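Local atomic coordinates of sugar kinase, pfkB family (PDB entry 2AJR), a protein that belongs to the pfkB family of carbohydrate kinases and probably phosphorylates a sugar phosphate such as fructose 1-phosphate at the expense of ATP. Residues N161-E174 / R186-N199. Numbering follows the deposited sequence.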
ATOM      1  N   ASN A 161      21.573 -12.617   9.296  1.00 41.38           N
ATOM      2  CA  ASN A 161      22.483 -13.465   8.553  1.00 41.51           C
ATOM      3  C   ASN A 161      21.735 -14.627   7.901  1.00 41.84           C
ATOM      4  O   ASN A 161      20.934 -15.308   8.543  1.00 39.88           O
ATOM      5  CB  ASN A 161      23.588 -13.996   9.444  1.00 40.72           C
ATOM      6  CG  ASN A 161      24.698 -14.639   8.646  1.00 42.05           C
ATOM      7  OD1 ASN A 161      24.528 -15.719   8.103  1.00 42.70           O
ATOM      8  ND2 ASN A 161      25.836 -13.970   8.560  1.00 44.51           N
ATOM      9  N   GLU A 162      22.028 -14.861   6.626  1.00 42.89           N
ATOM     10  CA  GLU A 162      21.421 -15.956   5.875  1.00 44.74           C
ATOM     11  C   GLU A 162      21.754 -17.335   6.434  1.00 42.35           C
ATOM     12  O   GLU A 162      21.093 -18.300   6.102  1.00 44.75           O
ATOM     13  CB  GLU A 162      21.808 -15.874   4.389  1.00 45.82           C
ATOM     14  CG  GLU A 162      21.320 -14.581   3.706  1.00 50.19           C
ATOM     15  CD  GLU A 162      21.256 -14.678   2.193  1.00 50.58           C
ATOM     16  OE1 GLU A 162      20.167 -14.425   1.622  1.00 65.68           O
ATOM     17  OE2 GLU A 162      22.292 -14.999   1.572  1.00 62.52           O
ATOM     18  N   GLY A 163      22.769 -17.436   7.280  1.00 40.71           N
ATOM     19  CA  GLY A 163      23.048 -18.674   8.007  1.00 39.95           C
ATOM     20  C   GLY A 163      22.043 -19.059   9.086  1.00 39.77           C
ATOM     21  O   GLY A 163      22.033 -20.212   9.542  1.00 38.87           O
ATOM     22  N   ILE A 164      21.192 -18.115   9.496  1.00 38.95           N
ATOM     23  CA  ILE A 164      20.246 -18.372  10.573  1.00 39.09           C
ATOM     24  C   ILE A 164      19.360 -19.587  10.292  1.00 40.62           C
ATOM     25  O   ILE A 164      19.127 -20.394  11.190  1.00 41.44           O
ATOM     26  CB  ILE A 164      19.359 -17.140  10.910  1.00 39.49           C
ATOM     27  CG1 ILE A 164      18.715 -17.335  12.283  1.00 36.07           C
ATOM     28  CG2 ILE A 164      18.290 -16.891   9.813  1.00 39.07           C
ATOM     29  CD1 ILE A 164      17.775 -16.247  12.678  1.00 38.96           C
ATOM     30  N   CYS A 165      18.888 -19.735   9.056  1.00 41.14           N
ATOM     31  CA  CYS A 165      18.050 -20.885   8.698  1.00 44.44           C
ATOM     32  C   CYS A 165      18.720 -22.218   8.940  1.00 41.69           C
ATOM     33  O   CYS A 165      18.063 -23.204   9.287  1.00 42.98           O
ATOM     34  CB  CYS A 165      17.662 -20.821   7.230  1.00 47.23           C
ATOM     35  SG  CYS A 165      16.653 -19.392   6.892  1.00 68.35           S
ATOM     36  N   ASN A 166      20.024 -22.264   8.720  1.00 38.50           N
ATOM     37  CA  ASN A 166      20.768 -23.453   9.035  1.00 36.38           C
ATOM     38  C   ASN A 166      20.667 -23.697  10.539  1.00 34.71           C
ATOM     39  O   ASN A 166      20.365 -24.802  10.963  1.00 31.51           O
ATOM     40  CB  ASN A 166      22.223 -23.308   8.579  1.00 36.59           C
ATOM     41  CG  ASN A 166      22.989 -24.586   8.690  1.00 34.22           C
ATOM     42  OD1 ASN A 166      23.270 -25.063   9.787  1.00 32.14           O
ATOM     43  ND2 ASN A 166      23.328 -25.167   7.548  1.00 38.64           N
ATOM     44  N   GLU A 167      20.882 -22.660  11.345  1.00 34.81           N
ATOM     45  CA  GLU A 167      20.876 -22.849  12.795  1.00 35.68           C
ATOM     46  C   GLU A 167      19.502 -23.330  13.238  1.00 35.08           C
ATOM     47  O   GLU A 167      19.403 -24.179  14.108  1.00 35.79           O
ATOM     48  CB  GLU A 167      21.287 -21.575  13.553  1.00 35.92           C
ATOM     49  CG  GLU A 167      21.707 -21.806  15.012  1.00 36.19           C
ATOM     50  N   LEU A 168      18.452 -22.812  12.613  1.00 35.70           N
ATOM     51  CA  LEU A 168      17.082 -23.151  13.002  1.00 36.74           C
ATOM     52  C   LEU A 168      16.742 -24.604  12.733  1.00 36.95           C
ATOM     53  O   LEU A 168      16.064 -25.244  13.543  1.00 37.11           O
ATOM     54  CB  LEU A 168      16.073 -22.266  12.265  1.00 36.38           C
ATOM     55  CG  LEU A 168      16.105 -20.808  12.715  1.00 38.85           C
ATOM     56  CD1 LEU A 168      15.215 -19.959  11.828  1.00 29.91           C
ATOM     57  CD2 LEU A 168      15.710 -20.693  14.179  1.00 29.70           C
ATOM     58  N   VAL A 169      17.186 -25.108  11.585  1.00 36.19           N
ATOM     59  CA  VAL A 169      16.985 -26.513  11.229  1.00 35.67           C
ATOM     60  C   VAL A 169      17.798 -27.391  12.170  1.00 36.36           C
ATOM     61  O   VAL A 169      17.341 -28.445  12.622  1.00 35.54           O
ATOM     62  CB  VAL A 169      17.417 -26.789   9.768  1.00 35.65           C
ATOM     63  CG1 VAL A 169      17.503 -28.288   9.492  1.00 36.12           C
ATOM     64  CG2 VAL A 169      16.469 -26.094   8.783  1.00 35.38           C
ATOM     65  N   ARG A 170      19.006 -26.931  12.469  1.00 36.87           N
ATOM     66  CA  ARG A 170      19.943 -27.700  13.259  1.00 38.45           C
ATOM     67  C   ARG A 170      19.417 -27.881  14.676  1.00 37.01           C
ATOM     68  O   ARG A 170      19.363 -28.992  15.196  1.00 37.06           O
ATOM     69  CB  ARG A 170      21.307 -27.002  13.268  1.00 38.04           C
ATOM     70  CG  ARG A 170      22.479 -27.933  13.580  1.00 42.49           C
ATOM     71  CD  ARG A 170      23.643 -27.149  14.160  1.00 44.43           C
ATOM     72  NE  ARG A 170      23.289 -26.629  15.480  1.00 54.70           N
ATOM     73  CZ  ARG A 170      23.968 -25.700  16.145  1.00 58.65           C
ATOM     74  NH1 ARG A 170      25.066 -25.156  15.629  1.00 67.04           N
ATOM     75  NH2 ARG A 170      23.544 -25.310  17.341  1.00 60.06           N
ATOM     76  N   LEU A 171      19.029 -26.775  15.294  1.00 35.25           N
ATOM     77  CA  LEU A 171      18.455 -26.809  16.626  1.00 33.95           C
ATOM     78  C   LEU A 171      17.236 -27.733  16.675  1.00 33.68           C
ATOM     79  O   LEU A 171      17.120 -28.557  17.587  1.00 33.62           O
ATOM     80  CB  LEU A 171      18.068 -25.397  17.053  1.00 34.10           C
ATOM     81  CG  LEU A 171      19.243 -24.451  17.316  1.00 33.92           C
ATOM     82  CD1 LEU A 171      18.811 -22.986  17.190  1.00 27.40           C
ATOM     83  CD2 LEU A 171      19.821 -24.731  18.686  1.00 29.67           C
ATOM     84  N   ALA A 172      16.343 -27.601  15.693  1.00 33.28           N
ATOM     85  CA  ALA A 172      15.132 -28.424  15.609  1.00 34.32           C
ATOM     86  C   ALA A 172      15.501 -29.897  15.541  1.00 35.90           C
ATOM     87  O   ALA A 172      14.987 -30.747  16.294  1.00 35.06           O
ATOM     88  CB  ALA A 172      14.315 -28.046  14.385  1.00 33.19           C
ATOM     89  N   ARG A 173      16.433 -30.171  14.643  1.00 37.18           N
ATOM     90  CA  ARG A 173      16.779 -31.528  14.267  1.00 38.44           C
ATOM     91  C   ARG A 173      17.553 -32.261  15.373  1.00 39.11           C
ATOM     92  O   ARG A 173      17.270 -33.416  15.672  1.00 39.92           O
ATOM     93  CB  ARG A 173      17.557 -31.473  12.943  1.00 39.61           C
ATOM     94  CG  ARG A 173      17.150 -32.466  11.900  1.00 39.80           C
ATOM     95  CD  ARG A 173      15.677 -32.498  11.548  1.00 36.15           C
ATOM     96  NE  ARG A 173      15.348 -33.906  11.326  1.00 41.97           N
ATOM     97  CZ  ARG A 173      14.808 -34.735  12.224  1.00 40.26           C
ATOM     98  NH1 ARG A 173      14.436 -34.314  13.425  1.00 48.49           N
ATOM     99  NH2 ARG A 173      14.596 -36.006  11.901  1.00 41.47           N
ATOM    100  N   GLU A 174      18.502 -31.585  16.012  1.00 39.91           N
ATOM    101  CA  GLU A 174      19.189 -32.156  17.166  1.00 40.81           C
ATOM    102  C   GLU A 174      18.214 -32.595  18.261  1.00 40.65           C
ATOM    103  O   GLU A 174      18.518 -33.486  19.032  1.00 41.30           O
ATOM    104  CB  GLU A 174      20.198 -31.150  17.740  1.00 41.21           C
ATOM    105  CG  GLU A 174      21.509 -31.086  16.941  1.00 43.86           C
ATOM    106  CD  GLU A 174      22.387 -29.869  17.252  1.00 42.76           C
ATOM    107  OE1 GLU A 174      21.951 -28.945  17.985  1.00 45.02           O
ATOM    108  OE2 GLU A 174      23.525 -29.842  16.733  1.00 43.96           O
ATOM    109  N   ARG A 186      18.788 -19.657  -2.624  1.00 43.14           N
ATOM    110  CA  ARG A 186      19.901 -19.011  -1.944  1.00 43.37           C
ATOM    111  C   ARG A 186      19.875 -19.352  -0.469  1.00 42.37           C
ATOM    112  O   ARG A 186      20.871 -19.781   0.093  1.00 43.45           O
ATOM    113  CB  ARG A 186      19.834 -17.497  -2.140  1.00 45.76           C
ATOM    114  CG  ARG A 186      21.179 -16.820  -1.993  1.00 56.77           C
ATOM    115  CD  ARG A 186      21.364 -15.673  -2.994  1.00 66.69           C
ATOM    116  NE  ARG A 186      22.457 -14.786  -2.584  1.00 71.82           N
ATOM    117  CZ  ARG A 186      22.376 -13.879  -1.604  1.00 72.97           C
ATOM    118  NH1 ARG A 186      21.246 -13.711  -0.907  1.00 69.65           N
ATOM    119  NH2 ARG A 186      23.438 -13.129  -1.314  1.00 69.92           N
ATOM    120  N   LEU A 187      18.720 -19.201   0.159  1.00 40.55           N
ATOM    121  CA  LEU A 187      18.602 -19.595   1.553  1.00 38.69           C
ATOM    122  C   LEU A 187      18.738 -21.123   1.744  1.00 38.90           C
ATOM    123  O   LEU A 187      19.362 -21.557   2.713  1.00 39.88           O
ATOM    124  CB  LEU A 187      17.306 -19.041   2.173  1.00 37.92           C
ATOM    125  CG  LEU A 187      17.102 -17.516   2.050  1.00 38.75           C
ATOM    126  CD1 LEU A 187      15.868 -17.026   2.817  1.00 40.90           C
ATOM    127  CD2 LEU A 187      18.318 -16.732   2.502  1.00 37.96           C
ATOM    128  N   LEU A 188      18.204 -21.935   0.830  1.00 36.04           N
ATOM    129  CA  LEU A 188      18.294 -23.397   0.989  1.00 37.52           C
ATOM    130  C   LEU A 188      19.723 -23.920   0.849  1.00 38.12           C
ATOM    131  O   LEU A 188      20.119 -24.863   1.522  1.00 37.01           O
ATOM    132  CB  LEU A 188      17.402 -24.134  -0.022  1.00 38.01           C
ATOM    133  CG  LEU A 188      15.900 -24.123   0.232  1.00 39.01           C
ATOM    134  CD1 LEU A 188      15.183 -24.933  -0.828  1.00 39.15           C
ATOM    135  CD2 LEU A 188      15.605 -24.674   1.639  1.00 41.46           C
ATOM    136  N   GLU A 189      20.471 -23.328  -0.071  1.00 39.82           N
ATOM    137  CA  GLU A 189      21.918 -23.566  -0.208  1.00 40.96           C
ATOM    138  C   GLU A 189      22.615 -23.480   1.168  1.00 40.10           C
ATOM    139  O   GLU A 189      23.476 -24.276   1.538  1.00 39.60           O
ATOM    140  CB  GLU A 189      22.501 -22.488  -1.140  1.00 41.24           C
ATOM    141  CG  GLU A 189      23.487 -22.991  -2.173  1.00 50.99           C
ATOM    142  CD  GLU A 189      22.879 -23.150  -3.556  1.00 56.82           C
ATOM    143  OE1 GLU A 189      22.293 -22.167  -4.070  1.00 60.81           O
ATOM    144  OE2 GLU A 189      23.017 -24.250  -4.134  1.00 54.92           O
ATOM    145  N   ARG A 190      22.195 -22.489   1.933  1.00 40.28           N
ATOM    146  CA  ARG A 190      22.794 -22.186   3.219  1.00 39.67           C
ATOM    147  C   ARG A 190      22.413 -23.268   4.242  1.00 38.19           C
ATOM    148  O   ARG A 190      23.238 -23.682   5.060  1.00 37.09           O
ATOM    149  CB  ARG A 190      22.300 -20.801   3.616  1.00 40.47           C
ATOM    150  CG  ARG A 190      23.282 -19.832   4.145  1.00 42.51           C
ATOM    151  CD  ARG A 190      24.685 -19.864   3.556  1.00 45.69           C
ATOM    152  NE  ARG A 190      25.580 -19.690   4.703  1.00 50.99           N
ATOM    153  CZ  ARG A 190      25.778 -18.538   5.342  1.00 41.88           C
ATOM    154  NH1 ARG A 190      25.209 -17.415   4.916  1.00 39.03           N
ATOM    155  NH2 ARG A 190      26.582 -18.498   6.400  1.00 49.27           N
ATOM    156  N   ILE A 191      21.177 -23.763   4.138  1.00 37.41           N
ATOM    157  CA  ILE A 191      20.694 -24.896   4.940  1.00 35.63           C
ATOM    158  C   ILE A 191      21.390 -26.212   4.576  1.00 35.12           C
ATOM    159  O   ILE A 191      21.808 -26.965   5.454  1.00 36.45           O
ATOM    160  CB  ILE A 191      19.164 -25.090   4.771  1.00 36.18           C
ATOM    161  CG1 ILE A 191      18.407 -23.965   5.489  1.00 36.63           C
ATOM    162  CG2 ILE A 191      18.712 -26.475   5.272  1.00 31.34           C
ATOM    163  CD1 ILE A 191      16.922 -23.867   5.109  1.00 33.04           C
ATOM    164  N   TYR A 192      21.510 -26.496   3.290  1.00 35.53           N
ATOM    165  CA  TYR A 192      22.123 -27.767   2.854  1.00 36.35           C
ATOM    166  C   TYR A 192      23.648 -27.798   3.012  1.00 36.72           C
ATOM    167  O   TYR A 192      24.255 -28.836   2.777  1.00 36.80           O
ATOM    168  CB  TYR A 192      21.655 -28.181   1.447  1.00 35.28           C
ATOM    169  CG  TYR A 192      20.268 -28.772   1.517  1.00 36.02           C
ATOM    170  CD1 TYR A 192      19.148 -27.946   1.520  1.00 36.99           C
ATOM    171  CD2 TYR A 192      20.069 -30.138   1.656  1.00 36.18           C
ATOM    172  CE1 TYR A 192      17.864 -28.461   1.637  1.00 38.07           C
ATOM    173  CE2 TYR A 192      18.774 -30.674   1.767  1.00 38.13           C
ATOM    174  CZ  TYR A 192      17.677 -29.820   1.759  1.00 39.58           C
ATOM    175  OH  TYR A 192      16.387 -30.287   1.864  1.00 39.22           O
ATOM    176  N   GLU A 193      24.252 -26.672   3.402  1.00 37.91           N
ATOM    177  CA  GLU A 193      25.597 -26.673   3.978  1.00 38.83           C
ATOM    178  C   GLU A 193      25.575 -27.518   5.249  1.00 38.38           C
ATOM    179  O   GLU A 193      26.223 -28.526   5.355  1.00 36.16           O
ATOM    180  CB  GLU A 193      26.082 -25.252   4.377  1.00 38.04           C
ATOM    181  CG  GLU A 193      26.359 -24.231   3.255  1.00 41.20           C
ATOM    182  CD  GLU A 193      26.956 -22.892   3.764  1.00 42.94           C
ATOM    183  OE1 GLU A 193      27.305 -22.773   4.956  1.00 51.59           O
ATOM    184  OE2 GLU A 193      27.091 -21.941   2.963  1.00 57.70           O
ATOM    185  N   GLY A 194      24.779 -27.084   6.215  1.00 44.15           N
ATOM    186  CA  GLY A 194      25.019 -27.408   7.637  1.00 43.61           C
ATOM    187  C   GLY A 194      24.704 -28.844   7.940  1.00 42.16           C
ATOM    188  O   GLY A 194      24.033 -29.509   7.136  1.00 45.08           O
ATOM    189  N   PRO A 195      25.189 -29.326   9.086  1.00 38.39           N
ATOM    190  CA  PRO A 195      25.172 -30.733   9.491  1.00 38.45           C
ATOM    191  C   PRO A 195      23.806 -31.396   9.537  1.00 36.92           C
ATOM    192  O   PRO A 195      23.722 -32.614   9.348  1.00 36.64           O
ATOM    193  CB  PRO A 195      25.806 -30.713  10.893  1.00 38.47           C
ATOM    194  CG  PRO A 195      25.765 -29.315  11.331  1.00 37.47           C
ATOM    195  CD  PRO A 195      25.852 -28.487  10.089  1.00 39.61           C
ATOM    196  N   GLU A 196      22.758 -30.624   9.793  1.00 35.72           N
ATOM    197  CA  GLU A 196      21.410 -31.175   9.824  1.00 35.89           C
ATOM    198  C   GLU A 196      20.606 -30.688   8.638  1.00 35.61           C
ATOM    199  O   GLU A 196      20.925 -29.673   8.017  1.00 36.42           O
ATOM    200  CB  GLU A 196      20.716 -30.834  11.144  1.00 36.10           C
ATOM    201  CG  GLU A 196      21.337 -31.543  12.383  1.00 41.11           C
ATOM    202  CD  GLU A 196      21.029 -33.049  12.484  1.00 44.54           C
ATOM    203  OE1 GLU A 196      20.316 -33.599  11.614  1.00 54.04           O
ATOM    204  OE2 GLU A 196      21.500 -33.688  13.449  1.00 48.25           O
ATOM    205  N   PHE A 197      19.553 -31.430   8.328  1.00 35.84           N
ATOM    206  CA  PHE A 197      18.788 -31.209   7.120  1.00 35.31           C
ATOM    207  C   PHE A 197      17.279 -31.273   7.378  1.00 35.25           C
ATOM    208  O   PHE A 197      16.826 -31.962   8.298  1.00 36.06           O
ATOM    209  CB  PHE A 197      19.191 -32.257   6.076  1.00 37.64           C
ATOM    210  CG  PHE A 197      20.639 -32.185   5.676  1.00 35.73           C
ATOM    211  CD1 PHE A 197      21.068 -31.238   4.759  1.00 34.82           C
ATOM    212  CD2 PHE A 197      21.572 -33.048   6.238  1.00 38.51           C
ATOM    213  CE1 PHE A 197      22.405 -31.147   4.396  1.00 40.00           C
ATOM    214  CE2 PHE A 197      22.918 -32.972   5.889  1.00 39.49           C
ATOM    215  CZ  PHE A 197      23.336 -32.014   4.960  1.00 43.52           C
ATOM    216  N   PRO A 198      16.488 -30.544   6.570  1.00 34.51           N
ATOM    217  CA  PRO A 198      15.041 -30.639   6.665  1.00 33.72           C
ATOM    218  C   PRO A 198      14.519 -32.030   6.341  1.00 32.76           C
ATOM    219  O   PRO A 198      15.072 -32.698   5.494  1.00 33.16           O
ATOM    220  CB  PRO A 198      14.568 -29.649   5.605  1.00 34.29           C
ATOM    221  CG  PRO A 198      15.691 -28.729   5.425  1.00 32.38           C
ATOM    222  CD  PRO A 198      16.888 -29.552   5.560  1.00 33.55           C
ATOM    223  N   ASN A 199      13.459 -32.447   7.017  1.00 33.05           N
ATOM    224  CA  ASN A 199      12.787 -33.695   6.692  1.00 34.14           C
ATOM    225  C   ASN A 199      12.008 -33.598   5.372  1.00 35.01           C
ATOM    226  O   ASN A 199      12.034 -34.537   4.559  1.00 36.15           O
ATOM    227  CB  ASN A 199      11.853 -34.078   7.823  1.00 32.70           C
ATOM    228  CG  ASN A 199      12.596 -34.326   9.098  1.00 35.28           C
ATOM    229  OD1 ASN A 199      12.787 -33.418   9.918  1.00 32.11           O
ATOM    230  ND2 ASN A 199      13.081 -35.550   9.253  1.00 30.52           N
TER
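Glu162 OE1 meets Arg186 NH1 at 2.8 Å in a salt bridge, with carboxylate and guanidinium planes turned 51° apart and OE2 lying over one guanidinium face. Leu187 CD2 rests against the same carboxylate. One turn on, Arg190 lays its CG on Glu162 O, and its guanidinium passes with one face over Gly163 N, whose hydrogen goes instead to Asn161 OD1 (2.6 Å), a capping bond ahead of helix 164-174. The Asn166 amide reaches Arg190 O near the end of helix 186-193, although its nitrogen is less surely placed. Cys165 CB packs on Ile191 CG1 (3.7 Å), and one turn beyond, Val169, with CG1 anti to the backbone N (chi1 167°), sets that methyl against the Phe197-Pro198 peptide. Arg173, bent at chi2 and chi3, crosses Glu196 at about a right angle and places a guanidinium face over Asn199 OD1, itself hydrogen-bonded to Val179 N. Cut back to an alanine, Arg173 would no longer set CG against Glu196 OE1, and the Asn199 amide is likely to lose its guanidinium cover. The helix axes pass 7.9 Å apart at -47°, packing the helices before and after parallel strand 178-182 in the alpha/beta fold of the ribokinase-like pfkB family.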